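Local coordinates for protein versicolorin reductase (Brucella melitensis, PDB 4NIM) that probably catalyses NAD(P)-dependent oxidation or reduction of a carbonyl/alcohol substrate, as a short-chain dehydrogenase/reductase whose natural substrate is not established, at residues I148-S153 / T175-V180; A30-F35 / A58-L63. All coordinates share one frame; numbering follows the deposited sequence.

Contact 1. Residues I148-S153 / T175-V180; sequences IVNVSS and TLTRNV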
ATOM      1  N   ILE A 148       8.497   0.408  -4.967  1.00 18.52           N
ATOM      2  CA  ILE A 148       7.529   0.032  -3.954  1.00 17.83           C
ATOM      3  C   ILE A 148       6.857   1.301  -3.374  1.00 17.31           C
ATOM      4  O   ILE A 148       7.535   2.310  -3.089  1.00 16.34           O
ATOM      5  CB  ILE A 148       8.233  -0.736  -2.838  1.00 17.92           C
ATOM      6  CG1 ILE A 148       8.946  -1.974  -3.437  1.00 18.42           C
ATOM      7  CG2 ILE A 148       7.258  -1.130  -1.764  1.00 17.84           C
ATOM      8  CD1 ILE A 148       9.690  -2.797  -2.420  1.00 18.13           C
ATOM      9  N   VAL A 149       5.542   1.238  -3.200  1.00 16.74           N
ATOM     10  CA  VAL A 149       4.751   2.345  -2.599  1.00 17.59           C
ATOM     11  C   VAL A 149       3.962   1.753  -1.439  1.00 17.15           C
ATOM     12  O   VAL A 149       3.148   0.845  -1.607  1.00 18.17           O
ATOM     13  CB  VAL A 149       3.814   3.046  -3.575  1.00 18.45           C
ATOM     14  CG1 VAL A 149       3.083   4.213  -2.897  1.00 19.12           C
ATOM     15  CG2 VAL A 149       4.560   3.545  -4.809  1.00 18.93           C
ATOM     16  N   ASN A 150       4.291   2.190  -0.234  1.00 16.58           N
ATOM     17  CA  ASN A 150       3.526   1.838   0.939  1.00 16.12           C
ATOM     18  C   ASN A 150       2.438   2.870   1.225  1.00 15.73           C
ATOM     19  O   ASN A 150       2.720   4.081   1.261  1.00 16.29           O
ATOM     20  CB  ASN A 150       4.462   1.721   2.131  1.00 16.62           C
ATOM     21  CG  ASN A 150       5.437   0.570   1.961  1.00 17.44           C
ATOM     22  OD1 ASN A 150       5.069  -0.448   1.365  1.00 17.78           O
ATOM     23  ND2 ASN A 150       6.666   0.731   2.437  1.00 17.08           N
ATOM     24  N   VAL A 151       1.212   2.424   1.421  1.00 15.33           N
ATOM     25  CA  VAL A 151       0.144   3.356   1.779  1.00 15.76           C
ATOM     26  C   VAL A 151       0.029   3.333   3.319  1.00 15.90           C
ATOM     27  O   VAL A 151      -0.439   2.355   3.915  1.00 16.01           O
ATOM     28  CB  VAL A 151      -1.175   3.002   1.151  1.00 16.62           C
ATOM     29  CG1 VAL A 151      -2.272   4.014   1.567  1.00 17.16           C
ATOM     30  CG2 VAL A 151      -1.047   3.010  -0.396  1.00 17.53           C
ATOM     31  N   SER A 152       0.511   4.390   3.940  1.00 15.78           N
ATOM     32  CA  SER A 152       0.487   4.525   5.372  1.00 15.91           C
ATOM     33  C   SER A 152      -0.557   5.601   5.710  1.00 17.08           C
ATOM     34  O   SER A 152      -1.513   5.778   4.966  1.00 17.64           O
ATOM     35  CB  SER A 152       1.865   4.887   5.900  1.00 15.56           C
ATOM     36  OG  SER A 152       1.885   4.902   7.311  1.00 15.49           O
ATOM     37  N   SER A 153      -0.445   6.224   6.889  1.00 17.24           N
ATOM     38  CA  SER A 153      -1.513   7.075   7.386  1.00 17.32           C
ATOM     39  C   SER A 153      -1.010   8.384   7.948  1.00 17.22           C
ATOM     40  O   SER A 153       0.109   8.464   8.462  1.00 17.12           O
ATOM     41  CB  SER A 153      -2.275   6.277   8.465  1.00 17.32           C
ATOM     42  OG  SER A 153      -3.296   7.043   9.071  1.00 17.18           O
ATOM     43  N   THR A 175       8.749   3.593   9.580  1.00 14.74           N
ATOM     44  CA  THR A 175      10.097   3.165   9.858  1.00 15.39           C
ATOM     45  C   THR A 175      10.651   2.116   8.891  1.00 14.81           C
ATOM     46  O   THR A 175      11.793   2.203   8.394  1.00 15.30           O
ATOM     47  CB  THR A 175      10.246   2.685  11.303  1.00 14.89           C
ATOM     48  OG1 THR A 175       9.941   3.788  12.161  1.00 14.62           O
ATOM     49  CG2 THR A 175      11.658   2.200  11.540  1.00 15.32           C
ATOM     50  N   LEU A 176       9.834   1.120   8.615  1.00 15.17           N
ATOM     51  CA  LEU A 176      10.165   0.121   7.589  1.00 15.39           C
ATOM     52  C   LEU A 176      10.410   0.689   6.169  1.00 15.01           C
ATOM     53  O   LEU A 176      11.382   0.324   5.522  1.00 14.13           O
ATOM     54  CB  LEU A 176       9.084  -0.948   7.559  1.00 15.68           C
ATOM     55  CG  LEU A 176       9.417  -2.168   6.710  1.00 16.29           C
ATOM     56  CD1 LEU A 176      10.587  -2.937   7.277  1.00 16.48           C
ATOM     57  CD2 LEU A 176       8.166  -3.057   6.534  1.00 16.60           C
ATOM     58  N   THR A 177       9.609   1.666   5.772  1.00 14.53           N
ATOM     59  CA  THR A 177       9.800   2.336   4.494  1.00 14.90           C
ATOM     60  C   THR A 177      11.209   2.906   4.468  1.00 15.01           C
ATOM     61  O   THR A 177      11.941   2.699   3.500  1.00 15.09           O
ATOM     62  CB  THR A 177       8.765   3.469   4.279  1.00 14.99           C
ATOM     63  OG1 THR A 177       7.431   2.904   4.169  1.00 14.79           O
ATOM     64  CG2 THR A 177       9.128   4.331   3.035  1.00 15.40           C
ATOM     65  N   ARG A 178      11.622   3.583   5.540  1.00 15.29           N
ATOM     66  CA  ARG A 178      12.941   4.211   5.523  1.00 15.52           C
ATOM     67  C   ARG A 178      14.035   3.173   5.596  1.00 15.65           C
ATOM     68  O   ARG A 178      15.037   3.265   4.898  1.00 16.02           O
ATOM     69  CB  ARG A 178      13.103   5.226   6.637  1.00 16.87           C
ATOM     70  CG  ARG A 178      12.190   6.446   6.481  1.00 18.80           C
ATOM     71  CD  ARG A 178      12.744   7.465   7.417  1.00 21.49           C
ATOM     72  NE  ARG A 178      12.081   8.747   7.391  1.00 25.20           N
ATOM     73  CZ  ARG A 178      11.169   9.159   8.259  1.00 28.79           C
ATOM     74  NH1 ARG A 178      10.726   8.351   9.247  1.00 29.63           N
ATOM     75  NH2 ARG A 178      10.682  10.394   8.081  1.00 27.97           N
ATOM     76  N   ASN A 179      13.846   2.163   6.434  1.00 15.99           N
ATOM     77  CA  ASN A 179      14.873   1.097   6.589  1.00 16.15           C
ATOM     78  C   ASN A 179      15.106   0.381   5.280  1.00 16.17           C
ATOM     79  O   ASN A 179      16.246   0.169   4.833  1.00 16.38           O
ATOM     80  CB  ASN A 179      14.440   0.107   7.683  1.00 15.94           C
ATOM     81  CG  ASN A 179      15.494  -0.935   7.956  1.00 15.80           C
ATOM     82  OD1 ASN A 179      15.638  -1.868   7.193  1.00 15.92           O
ATOM     83  ND2 ASN A 179      16.206  -0.794   9.110  1.00 15.84           N
ATOM     84  N   VAL A 180      14.030  -0.029   4.651  1.00 16.31           N
ATOM     85  CA  VAL A 180      14.140  -0.771   3.384  1.00 16.17           C
ATOM     86  C   VAL A 180      14.739   0.135   2.317  1.00 16.22           C
ATOM     87  O   VAL A 180      15.711  -0.252   1.687  1.00 16.13           O
ATOM     88  CB  VAL A 180      12.817  -1.428   2.969  1.00 16.43           C
ATOM     89  CG1 VAL A 180      12.983  -2.145   1.648  1.00 16.92           C
ATOM     90  CG2 VAL A 180      12.346  -2.413   4.045  1.00 16.88           C
TER
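N150, on strand 148-153, and T177, on helix 175-180, reach for each other from opposite directions and meet through one buried hydrogen bond. ND2 of N150 donates to OG1 of T177 over 2.9 Å, nearly straight at 166°, and the hydroxyl oxygen lies close to the plane of the amide. Only these two residues touch across the contact, and their CA atoms stay 7.2 Å apart. The first torsion of T177 (chi1 -66°) sets OG1 anti to the carbonyl carbon, on the side where N150 arrives.

The other end of the amide is held too: OD1 of N150 accepts from ND2 of N99 on strand 96-99, the stronger tie of this side chain, which fixes which way round the amide is turned. OG1 of T177 is also bonded to the carbonyl oxygen of L173, one turn earlier in its own helix. Farther along the strand, OG of S152 is hydrogen-bonded to OD1 of D174, while S153 makes a weak hydrogen bond to Y166, which with K170 forms the YxxxK sequence motif of the family.

Since a carbonyl can only accept, the hydroxyl of T177 must donate to L173 while accepting from N150: donation runs in one direction from N99 to the helix backbone, and a chain of hydrogen bonds through buried N150 and T177 ties strand to helix.

Contact 2. Residues A30-F35 / A58-L63; sequences ATARLF and AGLEEL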
ATOM      1  N   ALA A  30      -8.957   1.367  -7.380  1.00 27.00           N
ATOM      2  CA  ALA A  30      -8.750   2.630  -8.074  1.00 27.36           C
ATOM      3  C   ALA A  30      -7.321   2.721  -8.650  1.00 26.48           C
ATOM      4  O   ALA A  30      -7.112   3.165  -9.810  1.00 24.71           O
ATOM      5  CB  ALA A  30      -9.043   3.804  -7.151  1.00 27.83           C
ATOM      6  N   THR A  31      -6.353   2.317  -7.829  1.00 25.04           N
ATOM      7  CA  THR A  31      -4.957   2.298  -8.240  1.00 24.31           C
ATOM      8  C   THR A  31      -4.757   1.334  -9.441  1.00 24.22           C
ATOM      9  O   THR A  31      -4.084   1.683 -10.434  1.00 24.05           O
ATOM     10  CB  THR A  31      -4.034   1.941  -7.032  1.00 23.94           C
ATOM     11  OG1 THR A  31      -4.255   2.900  -5.974  1.00 24.59           O
ATOM     12  CG2 THR A  31      -2.596   1.967  -7.436  1.00 22.87           C
ATOM     13  N   ALA A  32      -5.318   0.123  -9.344  1.00 24.02           N
ATOM     14  CA  ALA A  32      -5.147  -0.875 -10.394  1.00 24.53           C
ATOM     15  C   ALA A  32      -5.777  -0.350 -11.709  1.00 25.52           C
ATOM     16  O   ALA A  32      -5.138  -0.400 -12.746  1.00 24.83           O
ATOM     17  CB  ALA A  32      -5.746  -2.242  -9.996  1.00 24.58           C
ATOM     18  N   ARG A  33      -6.985   0.200 -11.618  1.00 26.74           N
ATOM     19  CA  ARG A  33      -7.644   0.818 -12.764  1.00 28.83           C
ATOM     20  C   ARG A  33      -6.801   1.912 -13.409  1.00 28.49           C
ATOM     21  O   ARG A  33      -6.646   1.949 -14.640  1.00 27.35           O
ATOM     22  CB  ARG A  33      -9.021   1.380 -12.373  1.00 32.81           C
ATOM     23  CG  ARG A  33     -10.074   0.299 -12.163  1.00 37.49           C
ATOM     24  CD  ARG A  33     -11.502   0.860 -12.269  1.00 42.34           C
ATOM     25  NE  ARG A  33     -11.712   1.760 -11.142  1.00 46.35           N
ATOM     26  CZ  ARG A  33     -12.118   1.380  -9.924  1.00 46.93           C
ATOM     27  NH1 ARG A  33     -12.430   0.100  -9.687  1.00 50.09           N
ATOM     28  NH2 ARG A  33     -12.233   2.283  -8.949  1.00 42.02           N
ATOM     29  N   LEU A  34      -6.245   2.811 -12.602  1.00 26.38           N
ATOM     30  CA  LEU A  34      -5.405   3.869 -13.145  1.00 26.86           C
ATOM     31  C   LEU A  34      -4.155   3.272 -13.840  1.00 26.16           C
ATOM     32  O   LEU A  34      -3.732   3.733 -14.913  1.00 27.00           O
ATOM     33  CB  LEU A  34      -4.982   4.846 -12.034  1.00 27.02           C
ATOM     34  CG  LEU A  34      -4.095   5.971 -12.525  1.00 28.56           C
ATOM     35  CD1 LEU A  34      -4.837   6.832 -13.558  1.00 31.13           C
ATOM     36  CD2 LEU A  34      -3.573   6.816 -11.367  1.00 29.74           C
ATOM     37  N   PHE A  35      -3.554   2.273 -13.205  1.00 24.74           N
ATOM     38  CA  PHE A  35      -2.353   1.637 -13.749  1.00 24.66           C
ATOM     39  C   PHE A  35      -2.663   1.047 -15.126  1.00 25.45           C
ATOM     40  O   PHE A  35      -1.886   1.206 -16.039  1.00 27.15           O
ATOM     41  CB  PHE A  35      -1.815   0.560 -12.838  1.00 24.05           C
ATOM     42  CG  PHE A  35      -0.925   1.083 -11.736  1.00 23.49           C
ATOM     43  CD1 PHE A  35      -1.019   2.405 -11.297  1.00 24.30           C
ATOM     44  CD2 PHE A  35       0.015   0.261 -11.154  1.00 23.42           C
ATOM     45  CE1 PHE A  35      -0.172   2.879 -10.311  1.00 24.75           C
ATOM     46  CE2 PHE A  35       0.849   0.738 -10.135  1.00 22.74           C
ATOM     47  CZ  PHE A  35       0.754   2.041  -9.721  1.00 23.88           C
ATOM     48  N   ALA A  58     -11.720  -8.797 -14.752  1.00 34.40           N
ATOM     49  CA  ALA A  58     -12.355  -8.668 -16.100  1.00 36.21           C
ATOM     50  C   ALA A  58     -12.397  -7.183 -16.489  1.00 36.97           C
ATOM     51  O   ALA A  58     -12.043  -6.813 -17.607  1.00 37.38           O
ATOM     52  CB  ALA A  58     -13.746  -9.280 -16.116  1.00 37.25           C
ATOM     53  N   GLY A  59     -12.735  -6.328 -15.525  1.00 36.17           N
ATOM     54  CA  GLY A  59     -12.651  -4.890 -15.730  1.00 35.46           C
ATOM     55  C   GLY A  59     -11.264  -4.402 -16.115  1.00 33.84           C
ATOM     56  O   GLY A  59     -11.136  -3.526 -16.955  1.00 33.83           O
ATOM     57  N   LEU A  60     -10.213  -4.930 -15.485  1.00 33.35           N
ATOM     58  CA  LEU A  60      -8.850  -4.513 -15.837  1.00 31.52           C
ATOM     59  C   LEU A  60      -8.470  -4.965 -17.264  1.00 31.48           C
ATOM     60  O   LEU A  60      -7.814  -4.230 -18.019  1.00 29.96           O
ATOM     61  CB  LEU A  60      -7.843  -5.044 -14.828  1.00 31.04           C
ATOM     62  CG  LEU A  60      -7.963  -4.432 -13.431  1.00 30.16           C
ATOM     63  CD1 LEU A  60      -7.064  -5.108 -12.407  1.00 30.13           C
ATOM     64  CD2 LEU A  60      -7.701  -2.927 -13.467  1.00 29.83           C
ATOM     65  N   GLU A  61      -8.876  -6.171 -17.619  1.00 35.41           N
ATOM     66  CA  GLU A  61      -8.626  -6.684 -18.962  1.00 37.28           C
ATOM     67  C   GLU A  61      -9.283  -5.781 -20.010  1.00 37.72           C
ATOM     68  O   GLU A  61      -8.672  -5.503 -21.026  1.00 37.77           O
ATOM     69  CB  GLU A  61      -9.083  -8.147 -19.092  1.00 38.68           C
ATOM     70  CG  GLU A  61      -8.317  -9.115 -18.173  1.00 39.36           C
ATOM     71  CD  GLU A  61      -7.179  -9.865 -18.861  1.00 40.37           C
ATOM     72  OE1 GLU A  61      -7.019  -9.692 -20.095  1.00 43.11           O
ATOM     73  OE2 GLU A  61      -6.437 -10.621 -18.185  1.00 37.32           O
ATOM     74  N   GLU A  62     -10.496  -5.287 -19.757  1.00 38.05           N
ATOM     75  CA  GLU A  62     -11.163  -4.432 -20.744  1.00 39.34           C
ATOM     76  C   GLU A  62     -10.418  -3.090 -20.881  1.00 39.11           C
ATOM     77  O   GLU A  62     -10.541  -2.439 -21.904  1.00 38.83           O
ATOM     78  CB  GLU A  62     -12.655  -4.211 -20.413  1.00 39.98           C
ATOM     79  N   LEU A  63      -9.649  -2.680 -19.855  1.00 37.27           N
ATOM     80  CA  LEU A  63      -8.819  -1.466 -19.936  1.00 36.09           C
ATOM     81  C   LEU A  63      -7.479  -1.719 -20.608  1.00 35.99           C
ATOM     82  O   LEU A  63      -6.724  -0.781 -20.864  1.00 37.36           O
ATOM     83  CB  LEU A  63      -8.567  -0.887 -18.526  1.00 35.83           C
ATOM     84  CG  LEU A  63      -9.807  -0.298 -17.851  1.00 36.07           C
ATOM     85  CD1 LEU A  63      -9.499   0.055 -16.400  1.00 34.54           C
ATOM     86  CD2 LEU A  63     -10.342   0.913 -18.622  1.00 36.47           C
TER
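A32 starts the contact between helix 30-35 and helix 58-63: its CB meets L60, lying 4.0 Å from CD1 of that leucine. The other methyl of L60, CD2, slides in against the main chain, coming within 3.7 Å of the carbonyl carbon of A32. The small A32 side chain is consistent with so close an approach to the helix backbone. L60 reaches this place because CG stands anti to its own carbonyl carbon (chi1 -68°); CD1 continues the extended chain toward CB of A32, which leaves CD2 turned to the backbone of helix 30-35.

At R33 the same CD2 methyl is 3.7 Å from the backbone N, so this one methyl packs against the peptide link between A32 and R33. R33 adds its aliphatic part: CG lies 4.2 Å from CD2 of L60. Beyond that the arginine turns away from the partner helix, and one face of its guanidinium passes over the backbone N of A30, offset toward the rim. One turn after L60, L63 continues the row from helix 58-63, with CD1 3.9 Å from the carbonyl O of R33. F35, at the end of the segment, turns its ring inward to A18 and I20 of strand 17-20 and L43 of strand 42-47.

No hydrogen bond crosses the contact; it is van der Waals packing, buried at A32 and L60 and exposed at R33 and L63. Below it, A32 and L60 both rest on I45 of strand 42-47, while A36 continues the helix surface against L60 and L63. The segment axes come within 9.7 Å at 22°, nearly parallel, as expected of neighbouring helices of successive beta-alpha units layered on a parallel sheet, the construction of the Rossmann fold.

In the fold
Contact 2 comes first along the chain and closes before contact 1 opens. Their centres are 24 Å apart and their nearest atoms about 6 Å, without touching. Both are built on one seven-stranded parallel sheet, order 3-2-1-4-5-6-7: the helices of contact 2 cover one face, and helix 164-183 of contact 1 the other. Contact 2 joins the helices that follow the first two strands; contact 1 joins strand 147-153 to helix 164-183 within a later beta-alpha-beta unit. Helix 234-245 bridges the separation, its I241 touching T31 of segment 30-35 and V149 and V151 of segment 148-153. Together they sample both helical layers of the Rossmann fold, whose first half typically binds the dinucleotide in this family.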